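Local structure of molybdopterin-guanine dinucleotide biosynthesis protein B (Bacillus subtilis subsp. spizizenii, 4OYH) at residues 23-27 and 106-110; 69-73 and 84-88. The protein probably binds GTP with weak intrinsic GTPase activity, and may act as an adapter for efficient biosynthesis and use of the molybdopterin guanine dinucleotide cofactor. The protein carries 2 engineered substitutions. One frame throughout, in Å; residues are numbered along the deposited sequence.

The two contacts illustrate how one chain can divide its architecture between a nucleotide-binding core and an arm used for association. Contact 1 lies near the geometric centre of the subunit, where helix 23-35 packs on strand 105-109 of the parallel sheet. Contact 2 closes the base of the antiparallel hairpin formed by strands 72-77 and 80-86; its centre is about 25 Å from that of contact 1, and the nearest atoms are about 15 Å apart. No sheet is shared. In sequence, contact 2 is nested between the two halves of contact 1, so the hairpin is inserted in the chain between helix 23-35 and strand 105-109 and projects from the core. Both contacts touch the second subunit, tying core and arm alike to the dimer.

Contact 1 of 2, residues 23-27 and 106-110; sequences KTTFI and LLIEG. With SO4 (sulfate ion), chain F.
The first turn of helix 23-35 runs nearly antiparallel to strand 106-109, with an angle of 169° and 10.1 Å between the axes at closest approach. Lys23 lies opposite Glu109 (CA-CA 7.5 Å) and Ile27 opposite Leu107 (CA-CA 7.9 Å); Ile27 N donates a hydrogen bond to Lys23 O at 3.0 Å, closing the turn. CA-to-CB bonds of Lys23, Ile27, Leu107 and Glu109 point into the gap, whereas that of Ile108 points away. Extended through chi1 and chi2 both t, Glu109 brings OE1 to 3.5 Å from Lys23 NZ in a salt bridge, while its OE2 lies 3.5 Å from Ile27 CD1. Farther along the helix, Ile27 CG1 packs on Leu107 CD1 at 3.8 Å. Beside the helix start, sulfate O4 accepts a hydrogen bond from Lys23 N (2.9 Å), and the ion is also held by the amides of Asn20 and Gly22. Amides gathered around a sulfate, with Lys23 and Thr24 probably binding GTP, are consistent with a Walker A P-loop leading into its helix, as in P-loop NTPases.

Contact 2 of 2, residues 69-73 and 84-88; sequences GADVT and TARRL. Engineered in segment 84-88: Leu88 (natural residue Asn).
Arg87 lays its guanidinium against Val72, whose CG2 sits over one face 3.6 Å from Arg87 CZ, while Asp71 meets the edge of the group. There Arg87 NH1 donates to Asp71 OD2 at 2.7 Å in a salt bridge; Arg87 NH2 is hydrogen-bonded to Leu101 O of the second subunit. With chi1 and chi2 both m, the arginine returns to the hairpin although its CA-to-CB bond leaves sideways.

Beneath this, strands 72-73 and 84-86 run antiparallel. Val72 and Ala85 form a non-hydrogen-bonded pair (CA-CA 4.3 Å), their side chains on the same face, with Val72 CG2 4.3 Å from Ala85 CB. Thr73 and Thr84 form the adjoining hydrogen-bonded pair: Thr73 N to Thr84 O and Thr84 N to Thr73 O are each 2.9 Å. Both threonines take chi1 p on the other face, where OG1 of Thr73 lies 2.7 Å from OG1 of Thr84; the hydrogen bond of Thr73 OG1 is with Asp63 OD1. Just beyond the Val72-Ala85 pair, Arg86 N donates to Asp71 O at 2.7 Å, almost linearly. Thr73 and residues 84-86 also pair in parallel with a strand of the second subunit. The whole is the open end of a beta hairpin, built into a sheet that continues across the dimer interface.

Contact 1 of 2, residues 23-27 and 106-110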
loop_
_atom_site.group_PDB
_atom_site.type_symbol
_atom_site.label_atom_id
_atom_site.label_comp_id
_atom_site.label_asym_id
_atom_site.label_seq_id
_atom_site.Cartn_x
_atom_site.Cartn_y
_atom_site.Cartn_z
ATOM N N LYS A 23 9.737 13.167 16.859
ATOM C CA LYS A 23 8.640 12.199 16.724
ATOM C C LYS A 23 9.134 10.888 16.130
ATOM O O LYS A 23 8.852 9.839 16.690
ATOM C CB LYS A 23 7.492 12.730 15.874
ATOM C CG LYS A 23 6.644 13.800 16.534
ATOM C CD LYS A 23 5.515 14.254 15.621
ATOM C CE LYS A 23 6.039 15.004 14.396
ATOM N NZ LYS A 23 5.110 14.886 13.261
ATOM N N THR A 24 9.883 10.916 15.023
ATOM C CA THR A 24 10.183 9.634 14.354
ATOM C C THR A 24 11.245 8.821 15.112
ATOM O O THR A 24 11.231 7.589 15.064
ATOM C CB THR A 24 10.585 9.792 12.852
ATOM O OG1 THR A 24 11.917 9.335 12.633
ATOM C CG2 THR A 24 10.422 11.197 12.351
ATOM N N THR A 25 12.095 9.472 15.895
ATOM C CA THR A 25 12.998 8.738 16.786
ATOM C C THR A 25 12.227 8.047 17.883
ATOM O O THR A 25 12.449 6.900 18.161
ATOM C CB THR A 25 14.059 9.655 17.414
ATOM O OG1 THR A 25 15.212 9.649 16.575
ATOM C CG2 THR A 25 14.489 9.168 18.768
ATOM N N PHE A 26 11.342 8.767 18.536
ATOM C CA PHE A 26 10.480 8.149 19.508
ATOM C C PHE A 26 9.739 6.920 18.941
ATOM O O PHE A 26 9.805 5.837 19.513
ATOM C CB PHE A 26 9.496 9.191 20.020
ATOM C CG PHE A 26 8.716 8.740 21.159
ATOM C CD1 PHE A 26 9.332 8.185 22.245
ATOM C CD2 PHE A 26 7.325 8.858 21.149
ATOM C CE1 PHE A 26 8.574 7.736 23.320
ATOM C CE2 PHE A 26 6.579 8.440 22.208
ATOM C CZ PHE A 26 7.188 7.877 23.296
ATOM N N ILE A 27 9.079 7.092 17.798
ATOM C CA ILE A 27 8.393 6.005 17.099
ATOM C C ILE A 27 9.332 4.848 16.790
ATOM O O ILE A 27 9.002 3.682 16.997
ATOM C CB ILE A 27 7.711 6.543 15.805
ATOM C CG1 ILE A 27 6.338 7.161 16.164
ATOM C CG2 ILE A 27 7.470 5.443 14.769
ATOM C CD1 ILE A 27 6.037 8.472 15.452
ATOM N N LEU A 106 -1.985 -0.354 16.538
ATOM C CA LEU A 106 -1.548 0.686 15.611
ATOM C C LEU A 106 -0.952 1.909 16.297
ATOM O O LEU A 106 -1.524 2.487 17.236
ATOM C CB LEU A 106 -2.713 1.067 14.713
ATOM C CG LEU A 106 -2.490 2.239 13.748
ATOM C CD1 LEU A 106 -1.398 1.918 12.671
ATOM C CD2 LEU A 106 -3.798 2.605 13.131
ATOM N N LEU A 107 0.240 2.242 15.813
ATOM C CA LEU A 107 0.969 3.460 16.139
ATOM C C LEU A 107 0.705 4.472 15.048
ATOM O O LEU A 107 0.953 4.196 13.878
ATOM C CB LEU A 107 2.482 3.206 16.225
ATOM C CG LEU A 107 3.327 3.681 17.407
ATOM C CD1 LEU A 107 4.755 3.861 16.990
ATOM C CD2 LEU A 107 2.820 4.915 18.026
ATOM N N ILE A 108 0.191 5.639 15.417
ATOM C CA ILE A 108 -0.051 6.695 14.424
ATOM C C ILE A 108 0.849 7.909 14.706
ATOM O O ILE A 108 0.892 8.391 15.843
ATOM C CB ILE A 108 -1.509 7.149 14.432
ATOM C CG1 ILE A 108 -2.441 5.926 14.346
ATOM C CG2 ILE A 108 -1.709 8.167 13.340
ATOM C CD1 ILE A 108 -3.827 6.219 13.896
ATOM N N GLU A 109 1.578 8.385 13.694
ATOM C CA GLU A 109 2.210 9.705 13.762
ATOM C C GLU A 109 1.232 10.745 13.168
ATOM O O GLU A 109 0.859 10.634 12.007
ATOM C CB GLU A 109 3.555 9.689 13.020
ATOM C CG GLU A 109 4.195 11.059 12.738
ATOM C CD GLU A 109 5.625 10.952 12.159
ATOM O OE1 GLU A 109 6.121 11.950 11.601
ATOM O OE2 GLU A 109 6.262 9.887 12.268
ATOM N N GLY A 110 0.813 11.756 13.950
ATOM C CA GLY A 110 -0.128 12.784 13.432
ATOM C C GLY A 110 -1.642 12.567 13.679
ATOM O O GLY A 110 -1.966 11.892 14.644
HETATM S S SO4 F . 10.146 15.083 13.894
HETATM O O1 SO4 F . 9.974 16.033 12.789
HETATM O O2 SO4 F . 9.862 13.767 13.359
HETATM O O3 SO4 F . 11.455 15.210 14.528
HETATM O O4 SO4 F . 9.188 15.352 14.965
#

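Contact 2 of 2, residues 69-73 and 84-88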
loop_
_atom_site.group_PDB
_atom_site.type_symbol
_atom_site.label_atom_id
_atom_site.label_comp_id
_atom_site.label_asym_id
_atom_site.label_seq_id
_atom_site.Cartn_x
_atom_site.Cartn_y
_atom_site.Cartn_z
ATOM N N GLY A 69 -2.053 6.689 -15.118
ATOM C CA GLY A 69 -3.447 6.431 -15.497
ATOM C C GLY A 69 -4.410 5.959 -14.372
ATOM O O GLY A 69 -5.527 6.465 -14.297
ATOM N N ALA A 70 -4.022 5.007 -13.505
ATOM C CA ALA A 70 -4.970 4.401 -12.531
ATOM C C ALA A 70 -4.808 4.799 -11.039
ATOM O O ALA A 70 -3.795 5.381 -10.638
ATOM C CB ALA A 70 -4.888 2.893 -12.630
ATOM N N ASP A 71 -5.817 4.408 -10.245
ATOM C CA ASP A 71 -6.084 4.854 -8.852
ATOM C C ASP A 71 -5.538 4.007 -7.719
ATOM O O ASP A 71 -5.083 4.519 -6.682
ATOM C CB ASP A 71 -7.604 4.892 -8.620
ATOM C CG ASP A 71 -8.270 3.516 -8.890
ATOM O OD1 ASP A 71 -7.654 2.683 -9.611
ATOM O OD2 ASP A 71 -9.390 3.259 -8.382
ATOM N N VAL A 72 -5.707 2.700 -7.892
ATOM C CA VAL A 72 -5.202 1.690 -6.972
ATOM C C VAL A 72 -4.221 0.811 -7.746
ATOM O O VAL A 72 -4.622 0.054 -8.634
ATOM C CB VAL A 72 -6.354 0.877 -6.400
ATOM C CG1 VAL A 72 -5.874 -0.203 -5.428
ATOM C CG2 VAL A 72 -7.347 1.825 -5.742
ATOM N N THR A 73 -2.939 0.942 -7.434
ATOM C CA THR A 73 -1.873 0.181 -8.132
ATOM C C THR A 73 -0.895 -0.434 -7.133
ATOM O O THR A 73 -0.668 0.121 -6.074
ATOM C CB THR A 73 -1.026 1.070 -9.116
ATOM O OG1 THR A 73 -0.240 1.986 -8.366
ATOM C CG2 THR A 73 -1.870 1.860 -10.099
ATOM N N THR A 84 -0.041 1.746 -3.722
ATOM C CA THR A 84 -0.501 3.143 -3.768
ATOM C C THR A 84 -2.008 3.212 -4.113
ATOM O O THR A 84 -2.457 2.672 -5.130
ATOM C CB THR A 84 0.253 3.962 -4.828
ATOM O OG1 THR A 84 -0.032 3.388 -6.104
ATOM C CG2 THR A 84 1.755 3.916 -4.629
ATOM N N ALA A 85 -2.780 3.931 -3.312
ATOM C CA ALA A 85 -4.234 3.931 -3.456
ATOM C C ALA A 85 -4.833 5.308 -3.284
ATOM O O ALA A 85 -4.878 5.794 -2.182
ATOM C CB ALA A 85 -4.862 2.992 -2.451
ATOM N N ARG A 86 -5.307 5.894 -4.383
ATOM C CA ARG A 86 -6.007 7.176 -4.393
ATOM C C ARG A 86 -7.495 7.050 -4.033
ATOM O O ARG A 86 -8.316 6.737 -4.881
ATOM C CB ARG A 86 -5.887 7.825 -5.775
ATOM C CG ARG A 86 -4.672 8.689 -5.939
ATOM C CD ARG A 86 -4.329 9.071 -7.401
ATOM N NE ARG A 86 -3.001 9.687 -7.403
ATOM C CZ ARG A 86 -2.740 10.893 -6.901
ATOM N NH1 ARG A 86 -3.731 11.641 -6.413
ATOM N NH2 ARG A 86 -1.488 11.355 -6.892
ATOM N N ARG A 87 -7.819 7.313 -2.777
ATOM C CA ARG A 87 -9.202 7.384 -2.293
ATOM C C ARG A 87 -9.423 8.616 -1.429
ATOM O O ARG A 87 -8.488 9.354 -1.070
ATOM C CB ARG A 87 -9.579 6.168 -1.436
ATOM C CG ARG A 87 -9.335 4.863 -2.030
ATOM C CD ARG A 87 -9.960 4.793 -3.350
ATOM N NE ARG A 87 -10.428 3.475 -3.742
ATOM C CZ ARG A 87 -10.618 3.160 -5.000
ATOM N NH1 ARG A 87 -10.349 4.064 -5.944
ATOM N NH2 ARG A 87 -11.091 1.971 -5.324
ATOM N N LEU A 88 -10.668 8.794 -1.037
ATOM C CA LEU A 88 -11.000 9.835 -0.096
ATOM C C LEU A 88 -10.848 9.193 1.270
ATOM O O LEU A 88 -11.831 8.774 1.895
ATOM C CB LEU A 88 -12.410 10.383 -0.336
ATOM C CG LEU A 88 -12.763 11.762 0.235
ATOM C CD1 LEU A 88 -14.131 11.667 0.865
ATOM C CD2 LEU A 88 -11.769 12.299 1.246
#